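Local coordinates for Galactose/lactose metabolism regulatory protein GAL80 (Saccharomyces cerevisiae, PDB 3BTV) that represses the galactose and lactose metabolic genes by binding the activator GAL4 and blocking its transcriptional activation when no inducing sugar is present, at residues S227-I232 with L265-T270; I232-F237 with E416-S421. The protein carries 1 engineered substitution. One frame throughout, in Å; residues are numbered along the deposited sequence.

Contact 1: S227-I232 with L265-T270; sequences SYFSRI and LLFQGT
Residues 265-270 form an extended strand, and 227-232 reach it through a corner at Ser230 before running antiparallel to it. Ile232 and Gly269 form a non-hydrogen-bonded pair, their CA atoms 4.1 Å apart. Thr270 is held at both ends of its backbone. Thr270 N donates to Arg231 O at 3.0 Å, in the plane of that carbonyl. Thr270 O accepts the N-H of Ser230, 2.8 Å from Ser230 N. This second bond is nearly straight (175° at the hydrogen), almost along the C=O axis. Thr270 OG1 sits between its own backbone N and carbonyl carbon (chi1 55°), which puts it within a weak 3.3 Å bond of Arg231 N. Glycine suits position 269, because a CB there would clash with Arg231 O and crowd Ile232 CG2 and Phe229 CD2.

Both strands belong to the large mixed sheet of the C-terminal domain, one face packed against helices 209-225 and 405-424, consistent with the GFO/IDH/MocA oxidoreductases, where a Rossmann domain precedes such a sheet. Phe267 and Phe229 both lie on the helix side, Phe229 against Ile218 and Gln222. They meet tip to tip as a T-shaped pair, the edge of Phe267 directed at the face of Phe229, with centroids 5.3 Å apart and planes at 87°. Phe267 CG is anti to its backbone N, carrying the ring across to its partners. Ile232 CG2 also touches this ring, 3.6 Å from Phe267 CZ, the two side chains crossing obliquely, while Phe214 meets it from helix 209-225. Gln268 points away from 227-232, and its OE1 is hydrogen-bonded by Asn233 of the second subunit.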
loop_
_atom_site.group_PDB
_atom_site.type_symbol
_atom_site.label_atom_id
_atom_site.label_comp_id
_atom_site.label_asym_id
_atom_site.label_seq_id
_atom_site.Cartn_x
_atom_site.Cartn_y
_atom_site.Cartn_z
ATOM N N SER B 227 -15.318 -10.500 5.926
ATOM C CA SER B 227 -15.149 -9.548 7.025
ATOM C C SER B 227 -15.427 -8.138 6.557
ATOM O O SER B 227 -15.121 -7.796 5.414
ATOM C CB SER B 227 -13.726 -9.598 7.590
ATOM O OG SER B 227 -13.609 -8.710 8.696
ATOM N N TYR B 228 -16.012 -7.322 7.434
ATOM C CA TYR B 228 -16.053 -5.878 7.229
ATOM C C TYR B 228 -14.831 -5.222 7.874
ATOM O O TYR B 228 -14.055 -5.871 8.571
ATOM C CB TYR B 228 -17.336 -5.263 7.818
ATOM C CG TYR B 228 -18.595 -5.789 7.166
ATOM C CD1 TYR B 228 -19.487 -6.584 7.871
ATOM C CD2 TYR B 228 -18.872 -5.519 5.834
ATOM C CE1 TYR B 228 -20.635 -7.081 7.266
ATOM C CE2 TYR B 228 -20.010 -6.006 5.226
ATOM C CZ TYR B 228 -20.886 -6.789 5.947
ATOM O OH TYR B 228 -22.013 -7.275 5.330
ATOM N N PHE B 229 -14.679 -3.922 7.645
ATOM C CA PHE B 229 -13.551 -3.189 8.213
ATOM C C PHE B 229 -13.839 -2.714 9.624
ATOM O O PHE B 229 -14.977 -2.436 9.960
ATOM C CB PHE B 229 -13.188 -1.995 7.336
ATOM C CG PHE B 229 -12.442 -2.373 6.107
ATOM C CD1 PHE B 229 -13.121 -2.690 4.945
ATOM C CD2 PHE B 229 -11.059 -2.444 6.117
ATOM C CE1 PHE B 229 -12.429 -3.059 3.807
ATOM C CE2 PHE B 229 -10.354 -2.813 4.970
ATOM C CZ PHE B 229 -11.047 -3.120 3.822
ATOM N N SER B 230 -12.795 -2.616 10.438
ATOM C CA SER B 230 -12.910 -2.081 11.786
ATOM C C SER B 230 -12.540 -0.601 11.745
ATOM O O SER B 230 -13.310 0.263 12.167
ATOM C CB SER B 230 -11.976 -2.850 12.729
ATOM O OG SER B 230 -11.637 -2.084 13.864
ATOM N N ARG B 231 -11.358 -0.314 11.212
ATOM C CA ARG B 231 -10.851 1.053 11.141
ATOM C C ARG B 231 -10.309 1.332 9.747
ATOM O O ARG B 231 -9.797 0.439 9.104
ATOM C CB ARG B 231 -9.752 1.259 12.186
ATOM C CG ARG B 231 -10.241 1.041 13.628
ATOM C CD ARG B 231 -9.180 1.355 14.682
ATOM N NE ARG B 231 -9.005 2.794 14.878
ATOM C CZ ARG B 231 -8.551 3.353 15.997
ATOM N NH1 ARG B 231 -8.231 2.594 17.039
ATOM N NH2 ARG B 231 -8.427 4.673 16.077
ATOM N N ILE B 232 -10.434 2.568 9.282
ATOM C CA ILE B 232 -9.877 2.954 7.998
ATOM C C ILE B 232 -9.294 4.358 8.021
ATOM O O ILE B 232 -9.698 5.214 8.813
ATOM C CB ILE B 232 -10.932 2.909 6.886
ATOM C CG1 ILE B 232 -12.049 3.907 7.201
ATOM C CG2 ILE B 232 -11.521 1.515 6.781
ATOM C CD1 ILE B 232 -12.496 4.748 6.041
ATOM N N LEU B 265 -6.367 7.382 -4.951
ATOM C CA LEU B 265 -6.876 7.019 -3.648
ATOM C C LEU B 265 -5.814 6.205 -2.923
ATOM O O LEU B 265 -5.294 5.209 -3.462
ATOM C CB LEU B 265 -8.168 6.194 -3.770
ATOM C CG LEU B 265 -8.641 5.527 -2.460
ATOM C CD1 LEU B 265 -9.134 6.553 -1.452
ATOM C CD2 LEU B 265 -9.711 4.472 -2.699
ATOM N N LEU B 266 -5.486 6.633 -1.711
ATOM C CA LEU B 266 -4.678 5.819 -0.797
ATOM C C LEU B 266 -5.624 5.376 0.279
ATOM O O LEU B 266 -6.342 6.192 0.851
ATOM C CB LEU B 266 -3.541 6.616 -0.153
ATOM C CG LEU B 266 -2.473 7.225 -1.063
ATOM C CD1 LEU B 266 -1.523 8.096 -0.252
ATOM C CD2 LEU B 266 -1.700 6.145 -1.808
ATOM N N PHE B 267 -5.647 4.083 0.554
ATOM C CA PHE B 267 -6.574 3.574 1.552
ATOM C C PHE B 267 -5.897 2.499 2.361
ATOM O O PHE B 267 -5.281 1.584 1.811
ATOM C CB PHE B 267 -7.836 3.035 0.871
ATOM C CG PHE B 267 -8.729 2.215 1.783
ATOM C CD1 PHE B 267 -9.860 2.771 2.363
ATOM C CD2 PHE B 267 -8.452 0.880 2.031
ATOM C CE1 PHE B 267 -10.683 2.016 3.178
ATOM C CE2 PHE B 267 -9.268 0.119 2.850
ATOM C CZ PHE B 267 -10.386 0.679 3.422
ATOM N N GLN B 268 -5.996 2.604 3.676
ATOM C CA GLN B 268 -5.428 1.554 4.516
ATOM C C GLN B 268 -6.394 1.302 5.650
ATOM O O GLN B 268 -7.120 2.201 6.065
ATOM C CB GLN B 268 -4.028 1.928 5.015
ATOM C CG GLN B 268 -3.991 3.113 5.983
ATOM C CD GLN B 268 -2.570 3.593 6.274
ATOM O OE1 GLN B 268 -2.316 4.331 7.235
ATOM N NE2 GLN B 268 -1.642 3.178 5.437
ATOM N N GLY B 269 -6.443 0.073 6.132
ATOM C CA GLY B 269 -7.382 -0.254 7.178
ATOM C C GLY B 269 -7.199 -1.641 7.722
ATOM O O GLY B 269 -6.295 -2.377 7.303
ATOM N N THR B 270 -8.072 -2.003 8.652
ATOM C CA THR B 270 -7.985 -3.292 9.320
ATOM C C THR B 270 -9.311 -4.022 9.194
ATOM O O THR B 270 -10.372 -3.428 9.387
ATOM C CB THR B 270 -7.691 -3.114 10.815
ATOM O OG1 THR B 270 -8.687 -2.266 11.375
ATOM C CG2 THR B 270 -6.356 -2.461 11.017
#

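Contact 2: I232-F237 with E416-S421; sequences INAMVF and ESVYKS
Helix 416-421 crosses strand 232-237 at -73°, its axis passing 6.6 Å away, so that successive inward side chains of the strand meet different parts of the helix. Ala234 lies where the two backbones come nearest. Its CB rests on Val418 CG1 at 3.5 Å and on the carbonyl O of the same residue, and this closeness suits a side chain of a single methyl. Val236, two residues on, crosses Val418 at about a right angle. With its CG1 anti to the backbone N, Val236 divides its branches: CG2 faces Val418 CG1 at 4.1 Å, and CG1 reaches Tyr419 CE2 at 3.9 Å. Tyr419 leaves the helix pointing away from the strand, and its ring swings back to make that touch. At the other end Ile232 extends CD1 to 3.8 Å from Ser417 O, a carbonyl already bonded by Ser421 N within the helix.

The polar element is Ser421. Ser421 OG, anti to its own backbone N (chi1 176°), accepts the N-H of Ala234, 2.9 Å from Ala234 N with 162° at the hydrogen, and itself bonds to Ser426 O. A small hydroxyl thus takes one bond and gives another in a buried place. An alanine here would lose both bonds and would probably leave the buried N-H of Ala234 poorly satisfied, loosening the helix from the strand.

Asn422 OD1 similarly accepts the N-H of Val236, so polar side chains of helix 405-424 serve this edge of strand 229-237 beyond the point where strand 428-429 pairs with Ile232. The other edge is paired with strand 264-271, whose Leu265 and Phe267 pack on Val418, as do Val210 and Phe214 of helix 209-225.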
loop_
_atom_site.group_PDB
_atom_site.type_symbol
_atom_site.label_atom_id
_atom_site.label_comp_id
_atom_site.label_asym_id
_atom_site.label_seq_id
_atom_site.Cartn_x
_atom_site.Cartn_y
_atom_site.Cartn_z
ATOM N N ILE B 232 -10.434 2.568 9.282
ATOM C CA ILE B 232 -9.877 2.954 7.998
ATOM C C ILE B 232 -9.294 4.358 8.021
ATOM O O ILE B 232 -9.698 5.214 8.813
ATOM C CB ILE B 232 -10.932 2.909 6.886
ATOM C CG1 ILE B 232 -12.049 3.907 7.201
ATOM C CG2 ILE B 232 -11.521 1.515 6.781
ATOM C CD1 ILE B 232 -12.496 4.748 6.041
ATOM N N ASN B 233 -8.352 4.591 7.122
ATOM C CA ASN B 233 -7.876 5.928 6.823
ATOM C C ASN B 233 -7.715 6.064 5.324
ATOM O O ASN B 233 -7.191 5.166 4.666
ATOM C CB ASN B 233 -6.516 6.197 7.472
ATOM C CG ASN B 233 -6.128 7.676 7.409
ATOM O OD1 ASN B 233 -6.452 8.453 8.306
ATOM N ND2 ASN B 233 -5.442 8.067 6.339
ATOM N N ALA B 234 -8.139 7.191 4.783
ATOM C CA ALA B 234 -7.976 7.440 3.357
ATOM C C ALA B 234 -7.410 8.820 3.047
ATOM O O ALA B 234 -7.635 9.791 3.768
ATOM C CB ALA B 234 -9.282 7.259 2.648
ATOM N N MET B 235 -6.680 8.900 1.951
ATOM C CA MET B 235 -6.334 10.183 1.373
ATOM C C MET B 235 -6.781 10.148 -0.080
ATOM O O MET B 235 -6.442 9.218 -0.825
ATOM C CB MET B 235 -4.838 10.437 1.462
ATOM C CG MET B 235 -4.303 10.427 2.881
ATOM S SD MET B 235 -2.502 10.532 2.926
ATOM C CE MET B 235 -2.214 10.418 4.694
ATOM N N VAL B 236 -7.549 11.160 -0.470
ATOM C CA VAL B 236 -8.156 11.222 -1.792
ATOM C C VAL B 236 -7.560 12.413 -2.526
ATOM O O VAL B 236 -7.490 13.512 -1.989
ATOM C CB VAL B 236 -9.681 11.373 -1.675
ATOM C CG1 VAL B 236 -10.332 11.468 -3.051
ATOM C CG2 VAL B 236 -10.247 10.206 -0.875
ATOM N N PHE B 237 -7.122 12.194 -3.756
ATOM C CA PHE B 237 -6.366 13.218 -4.468
ATOM C C PHE B 237 -7.027 13.726 -5.744
ATOM O O PHE B 237 -7.537 12.950 -6.551
ATOM C CB PHE B 237 -4.994 12.670 -4.867
ATOM C CG PHE B 237 -4.129 12.277 -3.709
ATOM C CD1 PHE B 237 -4.350 11.091 -3.021
ATOM C CD2 PHE B 237 -3.077 13.082 -3.325
ATOM C CE1 PHE B 237 -3.542 10.737 -1.951
ATOM C CE2 PHE B 237 -2.258 12.724 -2.260
ATOM C CZ PHE B 237 -2.489 11.558 -1.575
ATOM N N GLU B 416 -18.772 6.712 1.911
ATOM C CA GLU B 416 -18.961 7.979 2.619
ATOM C C GLU B 416 -17.820 8.176 3.603
ATOM O O GLU B 416 -17.230 9.251 3.669
ATOM C CB GLU B 416 -20.310 8.013 3.330
ATOM C CG GLU B 416 -20.565 9.294 4.134
ATOM C CD GLU B 416 -20.193 10.561 3.377
ATOM O OE1 GLU B 416 -20.284 10.571 2.131
ATOM O OE2 GLU B 416 -19.809 11.553 4.036
ATOM N N SER B 417 -17.482 7.116 4.333
ATOM C CA SER B 417 -16.413 7.172 5.330
ATOM C C SER B 417 -15.028 7.393 4.744
ATOM O O SER B 417 -14.201 8.073 5.349
ATOM C CB SER B 417 -16.414 5.911 6.183
ATOM O OG SER B 417 -17.692 5.741 6.765
ATOM N N VAL B 418 -14.752 6.811 3.579
ATOM C CA VAL B 418 -13.487 7.106 2.915
ATOM C C VAL B 418 -13.334 8.634 2.722
ATOM O O VAL B 418 -12.312 9.226 3.091
ATOM C CB VAL B 418 -13.353 6.371 1.569
ATOM C CG1 VAL B 418 -12.265 7.000 0.742
ATOM C CG2 VAL B 418 -13.040 4.867 1.800
ATOM N N TYR B 419 -14.359 9.269 2.161
ATOM C CA TYR B 419 -14.334 10.719 1.968
ATOM C C TYR B 419 -14.264 11.517 3.283
ATOM O O TYR B 419 -13.600 12.547 3.335
ATOM C CB TYR B 419 -15.523 11.179 1.116
ATOM C CG TYR B 419 -15.311 10.958 -0.361
ATOM C CD1 TYR B 419 -16.036 10.001 -1.047
ATOM C CD2 TYR B 419 -14.373 11.701 -1.065
ATOM C CE1 TYR B 419 -15.842 9.788 -2.393
ATOM C CE2 TYR B 419 -14.172 11.498 -2.411
ATOM C CZ TYR B 419 -14.917 10.536 -3.071
ATOM O OH TYR B 419 -14.731 10.323 -4.416
ATOM N N LYS B 420 -14.938 11.041 4.331
ATOM C CA LYS B 420 -14.866 11.706 5.636
ATOM C C LYS B 420 -13.448 11.671 6.161
ATOM O O LYS B 420 -12.920 12.697 6.582
ATOM C CB LYS B 420 -15.782 11.050 6.671
ATOM C CG LYS B 420 -17.181 11.603 6.751
ATOM C CD LYS B 420 -17.881 11.094 8.003
ATOM C CE LYS B 420 -19.368 10.887 7.747
ATOM N NZ LYS B 420 -19.981 12.013 6.984
ATOM N N SER B 421 -12.846 10.478 6.138
ATOM C CA SER B 421 -11.490 10.280 6.604
ATOM C C SER B 421 -10.519 11.262 5.976
ATOM O O SER B 421 -9.684 11.843 6.660
ATOM C CB SER B 421 -11.013 8.842 6.283
ATOM O OG SER B 421 -9.665 8.720 6.662
#

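In the fold
Both contacts are built on strand 229-237 and share Ile232, with centres about 10 Å apart. Contact 1 pairs the start of that strand with its sheet neighbour 264-271, whereas contact 2 sets the rest against helix 405-424. Their segments come in the order 227-232, 232-237, 265-270, 416-421, a late helix returning to a strand much earlier in the sequence. Strand pairing continues from one contact into the other through a probable hydrogen bond, Gln268 O to Asn233 N at 2.9 Å. Phe267, Ile232, Ala234 and Val236 face helices of their own chain, while the alternating Gln268, Asn233 and Met235 meet the second subunit, so the same two strands take part in both the domain core and the subunit contact.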